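Local coordinates for protein phosphoribosylglycinamide synthetase (Anaerococcus prevotii, PDB 4DIM) that probably acts as an ATP-dependent ligase of the ATP-grasp family, related to phosphoribosylglycinamide synthetase, at residues L143-D153 and T180-I191; G193-F201 and F209-T217. All blocks are in the same frame, centred on the assembly; numbering follows the deposited sequence.

Contact 1: L143-D153 and T180-I191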
# COMPACT_ATOMS: atom_id res chain seq x y z
N LEU A 143 -19.85 19.01 -10.56
CA LEU A 143 -19.10 17.82 -11.00
C LEU A 143 -18.68 17.96 -12.48
O LEU A 143 -19.51 18.36 -13.31
CB LEU A 143 -20.03 16.56 -10.85
CG LEU A 143 -19.56 15.30 -10.07
CD1 LEU A 143 -19.03 15.64 -8.65
CD2 LEU A 143 -20.68 14.33 -9.95
N LYS A 144 -17.43 17.56 -12.81
CA LYS A 144 -16.93 17.57 -14.18
C LYS A 144 -17.16 16.20 -14.83
O LYS A 144 -16.96 15.16 -14.19
CB LYS A 144 -15.43 18.01 -14.25
CG LYS A 144 -14.34 16.91 -14.16
CD LYS A 144 -12.91 17.49 -14.11
CE LYS A 144 -11.90 16.56 -13.48
NZ LYS A 144 -11.72 16.84 -12.02
N LEU A 145 -17.61 16.20 -16.10
CA LEU A 145 -17.79 14.97 -16.89
C LEU A 145 -16.41 14.44 -17.32
O LEU A 145 -15.47 15.24 -17.40
CB LEU A 145 -18.67 15.21 -18.14
CG LEU A 145 -20.17 15.03 -17.94
CD1 LEU A 145 -20.72 16.05 -16.96
CD2 LEU A 145 -20.89 15.10 -19.28
N PRO A 146 -16.25 13.16 -17.68
CA PRO A 146 -17.24 12.07 -17.58
C PRO A 146 -17.46 11.66 -16.14
O PRO A 146 -16.72 12.04 -15.24
CB PRO A 146 -16.63 10.93 -18.41
CG PRO A 146 -15.17 11.27 -18.61
CD PRO A 146 -14.92 12.66 -18.08
N VAL A 147 -18.51 10.90 -15.92
CA VAL A 147 -18.85 10.43 -14.59
C VAL A 147 -19.14 8.97 -14.64
O VAL A 147 -19.37 8.39 -15.71
CB VAL A 147 -20.02 11.19 -13.93
CG1 VAL A 147 -19.59 12.55 -13.41
CG2 VAL A 147 -21.19 11.33 -14.89
N ILE A 148 -19.08 8.39 -13.46
CA ILE A 148 -19.42 7.02 -13.18
C ILE A 148 -20.70 7.05 -12.37
O ILE A 148 -20.86 7.94 -11.52
CB ILE A 148 -18.27 6.37 -12.40
CG1 ILE A 148 -17.12 6.02 -13.33
CG2 ILE A 148 -18.76 5.18 -11.62
CD1 ILE A 148 -17.20 4.66 -14.01
N VAL A 149 -21.60 6.10 -12.62
CA VAL A 149 -22.81 5.88 -11.83
C VAL A 149 -22.67 4.53 -11.23
O VAL A 149 -22.43 3.55 -11.95
CB VAL A 149 -24.13 6.01 -12.57
CG1 VAL A 149 -25.25 6.09 -11.55
CG2 VAL A 149 -24.14 7.24 -13.47
N LYS A 150 -22.78 4.46 -9.92
CA LYS A 150 -22.53 3.20 -9.25
C LYS A 150 -23.31 3.06 -8.01
O LYS A 150 -23.81 4.03 -7.45
CB LYS A 150 -21.02 3.05 -8.94
CG LYS A 150 -20.40 4.22 -8.18
CD LYS A 150 -18.95 3.94 -7.97
CE LYS A 150 -18.27 4.99 -7.13
NZ LYS A 150 -17.11 4.42 -6.39
N ALA A 151 -23.42 1.80 -7.61
CA ALA A 151 -24.14 1.34 -6.46
C ALA A 151 -23.14 1.07 -5.38
O ALA A 151 -21.96 0.81 -5.65
CB ALA A 151 -24.92 0.08 -6.81
N THR A 152 -23.59 1.14 -4.17
CA THR A 152 -22.73 1.00 -3.02
C THR A 152 -22.73 -0.45 -2.49
O THR A 152 -21.71 -0.88 -1.94
CB THR A 152 -23.23 2.02 -2.01
OG1 THR A 152 -24.47 1.58 -1.47
CG2 THR A 152 -23.45 3.41 -2.66
N ASP A 153 -23.85 -1.18 -2.66
CA ASP A 153 -24.04 -2.53 -2.11
C ASP A 153 -23.28 -3.62 -2.87
O ASP A 153 -22.60 -4.45 -2.23
CB ASP A 153 -25.53 -2.91 -2.01
CG ASP A 153 -26.39 -2.80 -3.26
OD1 ASP A 153 -26.12 -1.91 -4.09
OD2 ASP A 153 -27.41 -3.50 -3.33
N THR A 180 -29.76 -2.01 -7.45
CA THR A 180 -29.37 -1.84 -6.04
C THR A 180 -30.55 -2.02 -5.12
O THR A 180 -31.68 -1.72 -5.51
CB THR A 180 -28.74 -0.46 -5.77
OG1 THR A 180 -28.22 -0.48 -4.45
CG2 THR A 180 -29.75 0.69 -5.89
N LYS A 181 -30.26 -2.47 -3.89
CA LYS A 181 -31.27 -2.64 -2.84
C LYS A 181 -31.51 -1.34 -2.07
O LYS A 181 -32.53 -1.23 -1.38
CB LYS A 181 -30.87 -3.74 -1.86
CG LYS A 181 -30.97 -5.16 -2.42
CD LYS A 181 -30.17 -6.16 -1.59
CE LYS A 181 -28.64 -6.12 -1.80
NZ LYS A 181 -27.89 -5.20 -0.89
N ARG A 182 -30.60 -0.36 -2.22
CA ARG A 182 -30.64 0.91 -1.51
C ARG A 182 -31.58 1.88 -2.23
O ARG A 182 -32.00 1.58 -3.35
CB ARG A 182 -29.20 1.54 -1.45
CG ARG A 182 -28.04 0.60 -1.10
CD ARG A 182 -27.60 0.73 0.35
NE ARG A 182 -26.57 -0.24 0.75
CZ ARG A 182 -26.79 -1.52 1.05
NH1 ARG A 182 -28.02 -2.04 0.95
NH2 ARG A 182 -25.79 -2.31 1.41
N ASP A 183 -31.91 3.04 -1.62
CA ASP A 183 -32.70 4.07 -2.33
C ASP A 183 -31.77 5.10 -2.99
O ASP A 183 -32.27 6.08 -3.55
CB ASP A 183 -33.72 4.80 -1.41
CG ASP A 183 -33.19 5.86 -0.44
OD1 ASP A 183 -34.01 6.42 0.35
OD2 ASP A 183 -31.96 6.13 -0.45
N TYR A 184 -30.44 4.92 -2.91
CA TYR A 184 -29.54 5.90 -3.46
C TYR A 184 -28.48 5.26 -4.32
O TYR A 184 -28.27 4.06 -4.34
CB TYR A 184 -28.91 6.72 -2.33
CG TYR A 184 -27.96 5.95 -1.46
CD1 TYR A 184 -26.58 6.02 -1.66
CD2 TYR A 184 -28.43 5.16 -0.42
CE1 TYR A 184 -25.70 5.26 -0.88
CE2 TYR A 184 -27.56 4.39 0.36
CZ TYR A 184 -26.19 4.46 0.14
OH TYR A 184 -25.33 3.73 0.92
N CYS A 185 -27.84 6.16 -5.03
CA CYS A 185 -26.83 6.00 -6.05
C CYS A 185 -25.64 6.92 -5.73
O CYS A 185 -25.75 7.87 -4.95
CB CYS A 185 -27.45 6.40 -7.39
SG CYS A 185 -27.35 5.13 -8.65
N ILE A 186 -24.52 6.67 -6.41
CA ILE A 186 -23.38 7.55 -6.30
C ILE A 186 -23.06 7.96 -7.72
O ILE A 186 -22.95 7.12 -8.62
CB ILE A 186 -22.17 6.98 -5.50
CG1 ILE A 186 -22.50 7.08 -3.99
CG2 ILE A 186 -20.87 7.76 -5.78
CD1 ILE A 186 -21.61 6.33 -3.08
N VAL A 187 -23.04 9.26 -7.93
CA VAL A 187 -22.58 9.85 -9.18
C VAL A 187 -21.21 10.43 -8.81
O VAL A 187 -21.08 11.20 -7.85
CB VAL A 187 -23.55 10.86 -9.87
CG1 VAL A 187 -23.81 12.10 -9.01
CG2 VAL A 187 -23.01 11.25 -11.24
N GLU A 188 -20.17 9.93 -9.47
CA GLU A 188 -18.80 10.35 -9.14
C GLU A 188 -18.05 10.74 -10.39
O GLU A 188 -18.21 10.10 -11.42
CB GLU A 188 -18.07 9.21 -8.41
CG GLU A 188 -16.69 9.58 -7.92
CD GLU A 188 -16.01 8.51 -7.11
OE1 GLU A 188 -15.54 7.52 -7.73
OE2 GLU A 188 -15.88 8.68 -5.88
N GLU A 189 -17.18 11.74 -10.26
CA GLU A 189 -16.30 12.16 -11.37
C GLU A 189 -15.44 11.00 -11.80
O GLU A 189 -14.84 10.30 -10.96
CB GLU A 189 -15.38 13.31 -10.94
CG GLU A 189 -16.06 14.63 -10.63
CD GLU A 189 -15.07 15.70 -10.25
OE1 GLU A 189 -15.12 16.81 -10.83
OE2 GLU A 189 -14.24 15.45 -9.35
N PHE A 190 -15.35 10.80 -13.11
CA PHE A 190 -14.51 9.77 -13.68
C PHE A 190 -13.22 10.44 -14.11
O PHE A 190 -13.24 11.29 -15.01
CB PHE A 190 -15.23 9.05 -14.83
CG PHE A 190 -14.49 7.83 -15.33
CD1 PHE A 190 -14.03 6.86 -14.45
CD2 PHE A 190 -14.21 7.68 -16.68
CE1 PHE A 190 -13.29 5.78 -14.91
CE2 PHE A 190 -13.49 6.58 -17.14
CZ PHE A 190 -13.03 5.64 -16.26
N ILE A 191 -12.12 10.14 -13.40
CA ILE A 191 -10.80 10.71 -13.65
C ILE A 191 -10.02 9.64 -14.37
O ILE A 191 -9.75 8.60 -13.82
CB ILE A 191 -10.11 11.15 -12.33
CG1 ILE A 191 -11.03 12.02 -11.45
CG2 ILE A 191 -8.81 11.88 -12.62
CD1 ILE A 191 -11.37 13.40 -12.02

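Contact 2: G193-F201 and F209-T217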
# COMPACT_ATOMS: atom_id res chain seq x y z
N GLY A 193 -6.51 8.97 -16.38
CA GLY A 193 -5.21 9.57 -16.61
C GLY A 193 -4.04 8.69 -16.23
O GLY A 193 -4.17 7.47 -16.18
N TYR A 194 -2.88 9.30 -15.94
CA TYR A 194 -1.70 8.53 -15.54
C TYR A 194 -1.80 8.12 -14.05
O TYR A 194 -1.80 8.99 -13.17
CB TYR A 194 -0.40 9.31 -15.83
CG TYR A 194 0.84 8.47 -15.59
CD1 TYR A 194 1.10 7.34 -16.36
CD2 TYR A 194 1.69 8.75 -14.52
CE1 TYR A 194 2.17 6.49 -16.07
CE2 TYR A 194 2.80 7.94 -14.26
CZ TYR A 194 3.03 6.80 -15.02
OH TYR A 194 4.09 5.95 -14.77
N GLU A 195 -1.92 6.80 -13.78
CA GLU A 195 -2.01 6.28 -12.40
C GLU A 195 -0.63 6.02 -11.82
O GLU A 195 0.23 5.43 -12.47
CB GLU A 195 -2.80 4.98 -12.31
CG GLU A 195 -4.24 5.08 -12.74
CD GLU A 195 -4.96 3.75 -12.84
OE1 GLU A 195 -4.30 2.69 -12.74
OE2 GLU A 195 -6.20 3.76 -13.02
N PHE A 196 -0.41 6.47 -10.60
CA PHE A 196 0.85 6.24 -9.92
C PHE A 196 0.56 6.31 -8.43
O PHE A 196 -0.60 6.44 -8.05
CB PHE A 196 1.92 7.27 -10.39
CG PHE A 196 1.61 8.69 -10.01
CD1 PHE A 196 2.17 9.26 -8.88
CD2 PHE A 196 0.65 9.41 -10.70
CE1 PHE A 196 1.81 10.54 -8.47
CE2 PHE A 196 0.25 10.66 -10.25
CZ PHE A 196 0.88 11.25 -9.17
N GLY A 197 1.58 6.16 -7.61
CA GLY A 197 1.44 6.20 -6.17
C GLY A 197 2.49 7.05 -5.48
O GLY A 197 3.35 7.67 -6.12
N ALA A 198 2.44 7.05 -4.15
CA ALA A 198 3.43 7.76 -3.35
C ALA A 198 3.51 7.20 -1.96
O ALA A 198 2.51 6.71 -1.43
CB ALA A 198 3.10 9.23 -3.29
N GLN A 199 4.69 7.31 -1.35
CA GLN A 199 4.95 6.92 0.02
C GLN A 199 5.21 8.17 0.81
O GLN A 199 5.77 9.13 0.28
CB GLN A 199 6.18 5.98 0.17
CG GLN A 199 6.09 4.62 -0.49
CD GLN A 199 4.94 3.75 -0.06
OE1 GLN A 199 4.96 3.15 1.01
NE2 GLN A 199 3.89 3.68 -0.86
N ALA A 200 4.87 8.16 2.06
CA ALA A 200 5.15 9.28 2.92
C ALA A 200 5.30 8.77 4.34
O ALA A 200 5.13 7.59 4.60
CB ALA A 200 4.08 10.37 2.82
N PHE A 201 5.75 9.64 5.21
CA PHE A 201 5.97 9.27 6.59
C PHE A 201 5.68 10.50 7.41
O PHE A 201 6.22 11.55 7.10
CB PHE A 201 7.41 8.77 6.76
CG PHE A 201 7.72 8.14 8.08
CD1 PHE A 201 7.72 6.76 8.23
CD2 PHE A 201 8.11 8.91 9.16
CE1 PHE A 201 8.08 6.17 9.43
CE2 PHE A 201 8.43 8.32 10.37
CZ PHE A 201 8.43 6.96 10.49
N PHE A 209 8.76 13.18 4.28
CA PHE A 209 8.89 13.15 2.84
C PHE A 209 7.60 12.71 2.15
O PHE A 209 6.67 12.24 2.77
CB PHE A 209 10.04 12.20 2.43
CG PHE A 209 9.78 10.75 2.77
CD1 PHE A 209 9.05 9.95 1.91
CD2 PHE A 209 10.28 10.19 3.92
CE1 PHE A 209 8.80 8.63 2.22
CE2 PHE A 209 10.00 8.88 4.25
CZ PHE A 209 9.27 8.10 3.39
N VAL A 210 7.58 12.90 0.85
CA VAL A 210 6.58 12.37 -0.06
C VAL A 210 7.41 11.86 -1.24
O VAL A 210 8.16 12.62 -1.86
CB VAL A 210 5.44 13.32 -0.47
CG1 VAL A 210 4.39 12.57 -1.26
CG2 VAL A 210 4.80 13.94 0.76
N MSE A 211 7.37 10.54 -1.45
CA MSE A 211 8.13 9.91 -2.51
C MSE A 211 7.21 9.33 -3.59
O MSE A 211 6.78 8.19 -3.46
CB MSE A 211 9.02 8.80 -1.94
CG MSE A 211 10.05 8.27 -2.97
SE MSE A 211 10.80 6.58 -2.39
CE MSE A 211 9.35 5.59 -2.82
N PRO A 212 7.02 10.04 -4.72
CA PRO A 212 6.25 9.46 -5.83
C PRO A 212 6.90 8.20 -6.39
O PRO A 212 8.10 8.02 -6.27
CB PRO A 212 6.23 10.60 -6.87
CG PRO A 212 6.42 11.83 -6.07
CD PRO A 212 7.34 11.46 -4.97
N HIS A 213 6.09 7.29 -6.92
CA HIS A 213 6.63 6.06 -7.49
C HIS A 213 5.75 5.51 -8.60
O HIS A 213 4.53 5.77 -8.68
CB HIS A 213 6.92 4.97 -6.43
CG HIS A 213 5.77 4.66 -5.53
ND1 HIS A 213 4.74 3.82 -5.94
CD2 HIS A 213 5.55 5.05 -4.25
CE1 HIS A 213 3.90 3.79 -4.93
NE2 HIS A 213 4.36 4.49 -3.88
N GLY A 214 6.40 4.79 -9.49
CA GLY A 214 5.74 4.20 -10.64
C GLY A 214 5.11 2.89 -10.26
O GLY A 214 5.58 2.22 -9.35
N ASP A 215 4.00 2.57 -10.93
CA ASP A 215 3.21 1.37 -10.65
C ASP A 215 3.06 0.51 -11.90
O ASP A 215 2.29 0.86 -12.80
CB ASP A 215 1.81 1.80 -10.12
CG ASP A 215 1.75 2.50 -8.74
OD1 ASP A 215 2.81 2.57 -8.04
OD2 ASP A 215 0.64 2.93 -8.34
N GLU A 216 3.83 -0.60 -11.99
CA GLU A 216 3.71 -1.57 -13.11
C GLU A 216 2.59 -2.56 -12.79
O GLU A 216 2.41 -2.96 -11.64
CB GLU A 216 5.01 -2.28 -13.39
CG GLU A 216 6.06 -1.37 -13.97
CD GLU A 216 7.44 -1.98 -14.09
OE1 GLU A 216 7.65 -3.07 -13.50
OE2 GLU A 216 8.31 -1.38 -14.77
N THR A 217 1.79 -2.90 -13.78
CA THR A 217 0.63 -3.73 -13.51
C THR A 217 0.45 -4.85 -14.59
O THR A 217 1.03 -4.77 -15.68
CB THR A 217 -0.58 -2.76 -13.37
OG1 THR A 217 -1.53 -3.27 -12.43
CG2 THR A 217 -1.22 -2.42 -14.69

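Contact 1: L143-D153 and T180-I191
Leu143 rests its CG on Glu189 CG, 3.6 Å away, while its CD2 reaches Val187 CG1. Next along, Lys144 N donates to Glu189 OE1 (3.1 Å), using the lone pair turned away from OE2. The lysine chain crosses the glutamate at about a right angle and bends at its last torsion (chi4 -94°), which brings NZ to a long salt bridge with the same OE1; Arg126 also forms a salt bridge with this oxygen, so two basic groups and a backbone N-H converge there. Pro146, preceded by a cis peptide, accepts Phe190 N on its O and sets CG at the edge of the Phe190 ring. Strand 147-150 then runs antiparallel to strand 186-189: Ile148 and Glu188 exchange paired N-H···O=C bonds, as do Lys150 and Ile186. Ile148 CG1 packs on Phe190 CD1, whereas Val149 CG1 points to the other face, 3.7 Å from Cys185 SG. Lys150, extended beyond CG, passes Ile186 CG2 toward a long salt bridge with Glu188 OE1. Thr152 CG2 lies 3.5 Å from Ile186 CD1; the Tyr184 hydroxyl is only weakly bonded to Thr152 and has Tyr111 as its stronger partner. Asp153 OD1 takes a 2.6 Å bond from Thr180 OG1, arriving above the carboxylate plane. Lys181 NZ makes a salt bridge to the anti lone pair of Asp153 OD2 (3.0 Å), and Lys181 N meets OD2 from above that plane. With an alanine in place of Asp153, the Lys181 ammonium and backbone N-H would probably lose their shared acceptor and the Thr180 hydroxyl its bond partner. The two strands are central in a small antiparallel sheet, consistent with the smaller ATP-grasp subdomain, flanked by strands 127-128 and 161-163, with helix 166-179 against Val149, Ala151 and Cys185.

Contact 2: G193-F201 and F209-T217
Strands 194-203 and 206-219 form a long beta hairpin inside the large antiparallel sheet, and the middle of the hairpin is buried. Gly197 and His213 make a hydrogen-bonded pair in both directions, as do Gln199 and Met211, a selenomethionine; Met211 N to Gln199 O is the shortest of these bonds at 2.7 Å. The His213 ring, with CG between its backbone N and carbonyl carbon (chi1 52°), folds back over the opposite strand, placing Gly197 CA over its face, 4.1 Å from the ring centroid in a CH-pi contact. His213 NE2 accepts Gln199 NE2 at 3.2 Å, tilted from the ring plane, and ND1 bonds weakly to Asp215 OD1. The Gln199 amide is further fixed by Asn261 and Gly281. On the other face Ala198 CB meets Val210 CG1 at 4.1 Å. Toward the hairpin's turn, Phe201 CB packs 3.6 Å from Phe209 CE2, and the Phe209 ring also meets Tyr293 and Trp314. Such a hairpin, extended by strands 223-230 and 258-267 on its two flanks, is consistent with the larger antiparallel sheet of an ATP-grasp fold.

Overall arrangement
Following the chain from the N terminus, a parallel four-stranded sheet comes first, and contact 1 lies beyond it. There, 143-153 meets 180-191 and closes a loop of 26 residues that holds an unmodelled stretch (155-159), strand 161-163 and helix 166-179. Strand 186-189 is soon followed by strand 194-203, where contact 2 begins; contact 2 closes a hairpin with only seven residues between its segments, five of them strand. The contacts are therefore in series, neither nested nor crossed, with centres about 26 Å apart and no touch beyond the chain connection. Contact 1 ties the two central strands of the small sheet, and contact 2 two neighbouring strands of the large one, consistent with the two subdomains that grip ATP in ATP-grasp enzymes.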